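Local coordinates for phosphate-binding protein PstS 2 (PDB 4H1X) that probably serves as the solute-binding component of an ABC transporter complex that imports phosphate, at residues Asn66-Ile71 and Val234-Asp239. Numbering follows the deposited sequence.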
loop_
_atom_site.group_PDB
_atom_site.type_symbol
_atom_site.label_atom_id
_atom_site.label_comp_id
_atom_site.label_asym_id
_atom_site.label_seq_id
_atom_site.Cartn_x
_atom_site.Cartn_y
_atom_site.Cartn_z
ATOM N N ASN A 66 -21.298 -4.529 14.739
ATOM C CA ASN A 66 -20.735 -5.862 14.463
ATOM C C ASN A 66 -19.778 -5.913 13.276
ATOM O O ASN A 66 -19.349 -7.013 12.896
ATOM C CB ASN A 66 -21.872 -6.836 14.171
ATOM C CG ASN A 66 -22.773 -7.124 15.345
ATOM O OD1 ASN A 66 -22.353 -7.126 16.505
ATOM N ND2 ASN A 66 -24.030 -7.423 15.060
ATOM N N ALA A 67 -19.441 -4.758 12.684
ATOM C CA ALA A 67 -18.651 -4.800 11.463
ATOM C C ALA A 67 -17.135 -4.831 11.703
ATOM O O ALA A 67 -16.630 -4.426 12.758
ATOM C CB ALA A 67 -19.018 -3.617 10.557
ATOM N N ILE A 68 -16.420 -5.347 10.703
ATOM C CA ILE A 68 -14.962 -5.359 10.657
ATOM C C ILE A 68 -14.536 -5.090 9.221
ATOM O O ILE A 68 -15.149 -5.621 8.281
ATOM C CB ILE A 68 -14.346 -6.678 11.214
ATOM C CG1 ILE A 68 -12.795 -6.569 11.362
ATOM C CG2 ILE A 68 -14.749 -7.925 10.375
ATOM C CD1 ILE A 68 -12.215 -7.817 12.041
ATOM N N GLY A 69 -13.485 -4.299 9.063
ATOM C CA GLY A 69 -12.984 -3.970 7.731
ATOM C C GLY A 69 -11.502 -3.673 7.783
ATOM O O GLY A 69 -10.877 -3.781 8.846
ATOM N N TYR A 70 -10.926 -3.325 6.623
ATOM C CA TYR A 70 -9.508 -2.990 6.578
ATOM C C TYR A 70 -9.330 -1.705 5.776
ATOM O O TYR A 70 -10.040 -1.476 4.788
ATOM C CB TYR A 70 -8.633 -4.132 6.017
ATOM C CG TYR A 70 -9.165 -4.694 4.713
ATOM C CD1 TYR A 70 -8.901 -4.064 3.497
ATOM C CD2 TYR A 70 -9.921 -5.864 4.691
ATOM C CE1 TYR A 70 -9.423 -4.559 2.298
ATOM C CE2 TYR A 70 -10.452 -6.360 3.502
ATOM C CZ TYR A 70 -10.182 -5.721 2.307
ATOM O OH TYR A 70 -10.714 -6.230 1.144
ATOM N N ILE A 71 -8.401 -0.864 6.220
ATOM C CA ILE A 71 -8.088 0.411 5.562
ATOM C C ILE A 71 -6.591 0.671 5.601
ATOM O O ILE A 71 -5.861 0.108 6.442
ATOM C CB ILE A 71 -8.815 1.614 6.286
ATOM C CG1 ILE A 71 -8.332 1.749 7.779
ATOM C CG2 ILE A 71 -10.367 1.555 6.173
ATOM C CD1 ILE A 71 -8.863 2.921 8.615
ATOM N N VAL A 234 -6.776 -3.045 10.636
ATOM C CA VAL A 234 -8.012 -3.832 10.722
ATOM C C VAL A 234 -8.859 -3.098 11.725
ATOM O O VAL A 234 -8.437 -2.933 12.884
ATOM C CB VAL A 234 -7.765 -5.308 11.100
ATOM C CG1 VAL A 234 -9.097 -6.042 11.234
ATOM C CG2 VAL A 234 -6.883 -5.991 10.062
ATOM N N VAL A 235 -10.021 -2.629 11.300
ATOM C CA VAL A 235 -10.808 -1.745 12.138
ATOM C C VAL A 235 -12.181 -2.339 12.487
ATOM O O VAL A 235 -12.818 -3.010 11.665
ATOM C CB VAL A 235 -10.964 -0.333 11.484
ATOM C CG1 VAL A 235 -9.635 0.433 11.487
ATOM C CG2 VAL A 235 -11.540 -0.407 10.054
ATOM N N VAL A 236 -12.617 -2.054 13.705
ATOM C CA VAL A 236 -13.901 -2.456 14.270
ATOM C C VAL A 236 -14.617 -1.207 14.806
ATOM O O VAL A 236 -14.022 -0.130 14.883
ATOM C CB VAL A 236 -13.747 -3.545 15.378
ATOM C CG1 VAL A 236 -13.124 -4.825 14.821
ATOM C CG2 VAL A 236 -12.960 -3.016 16.586
ATOM N N ASN A 237 -15.888 -1.361 15.173
ATOM C CA ASN A 237 -16.656 -0.268 15.738
ATOM C C ASN A 237 -16.121 0.038 17.137
ATOM O O ASN A 237 -15.640 -0.869 17.814
ATOM C CB ASN A 237 -18.125 -0.673 15.790
ATOM C CG ASN A 237 -19.043 0.470 16.122
ATOM O OD1 ASN A 237 -19.253 0.812 17.283
ATOM N ND2 ASN A 237 -19.628 1.066 15.102
ATOM N N ASN A 238 -16.157 1.301 17.551
ATOM C CA ASN A 238 -15.705 1.706 18.897
ATOM C C ASN A 238 -16.474 0.985 20.033
ATOM O O ASN A 238 -15.937 0.840 21.130
ATOM C CB ASN A 238 -15.825 3.218 19.056
ATOM C CG ASN A 238 -14.652 3.950 18.497
ATOM O OD1 ASN A 238 -13.494 3.549 18.698
ATOM N ND2 ASN A 238 -14.928 5.037 17.784
ATOM N N ASP A 239 -17.709 0.525 19.765
ATOM C CA ASP A 239 -18.552 -0.238 20.708
ATOM C C ASP A 239 -18.028 -1.665 20.965
ATOM O O ASP A 239 -18.441 -2.313 21.946
ATOM C CB ASP A 239 -19.973 -0.366 20.140
ATOM C CG ASP A 239 -20.859 0.861 20.249
ATOM O OD1 ASP A 239 -20.357 1.923 20.670
ATOM O OD2 ASP A 239 -22.049 0.759 19.888
HETATM O O HOH W 1 -17.178 -4.066 15.334
#
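A water molecule stands in for a direct backbone bond where the antiparallel pair 67-71 and 234-236 opens: it donates to Ala67 O (2.7 Å) and accepts from Asn237 N (3.0 Å). Further in, Gly69 and Val235 form a hydrogen-bonded pair. Gly69 N reaches Val235 O at 3.0 Å in the carbonyl plane, whereas Val235 N approaches Gly69 O at 2.8 Å from above its carbonyl plane. Val235 CG2 rests 3.6 Å from Gly69 O, over backbone that carries no side chain. Val235 CG1 turns instead to Ile71 CD1 (3.9 Å), the two side chains crossing nearly at right angles. On the other face, Ile68 extends with CG1 anti to the backbone N (chi1 -171°); its CD1 meets Val234 CG1 at 3.7 Å, and its CG1 lies alongside Val236 CG1. Next along the chain, Asn237 OD1 accepts from Asp239 N along a lone pair, closing an Asx turn, while Asn237 ND2 bonds to Val61 O. The pair lies in one lobe of the periplasmic-binding-protein fold, within a mixed sheet: strand 12-16 runs parallel to 67-72 on its other edge, helix 54-63 packs on Ile71 and Val235, and Leu83 of strand 81-85 touches Ile68, Val234 and Val236.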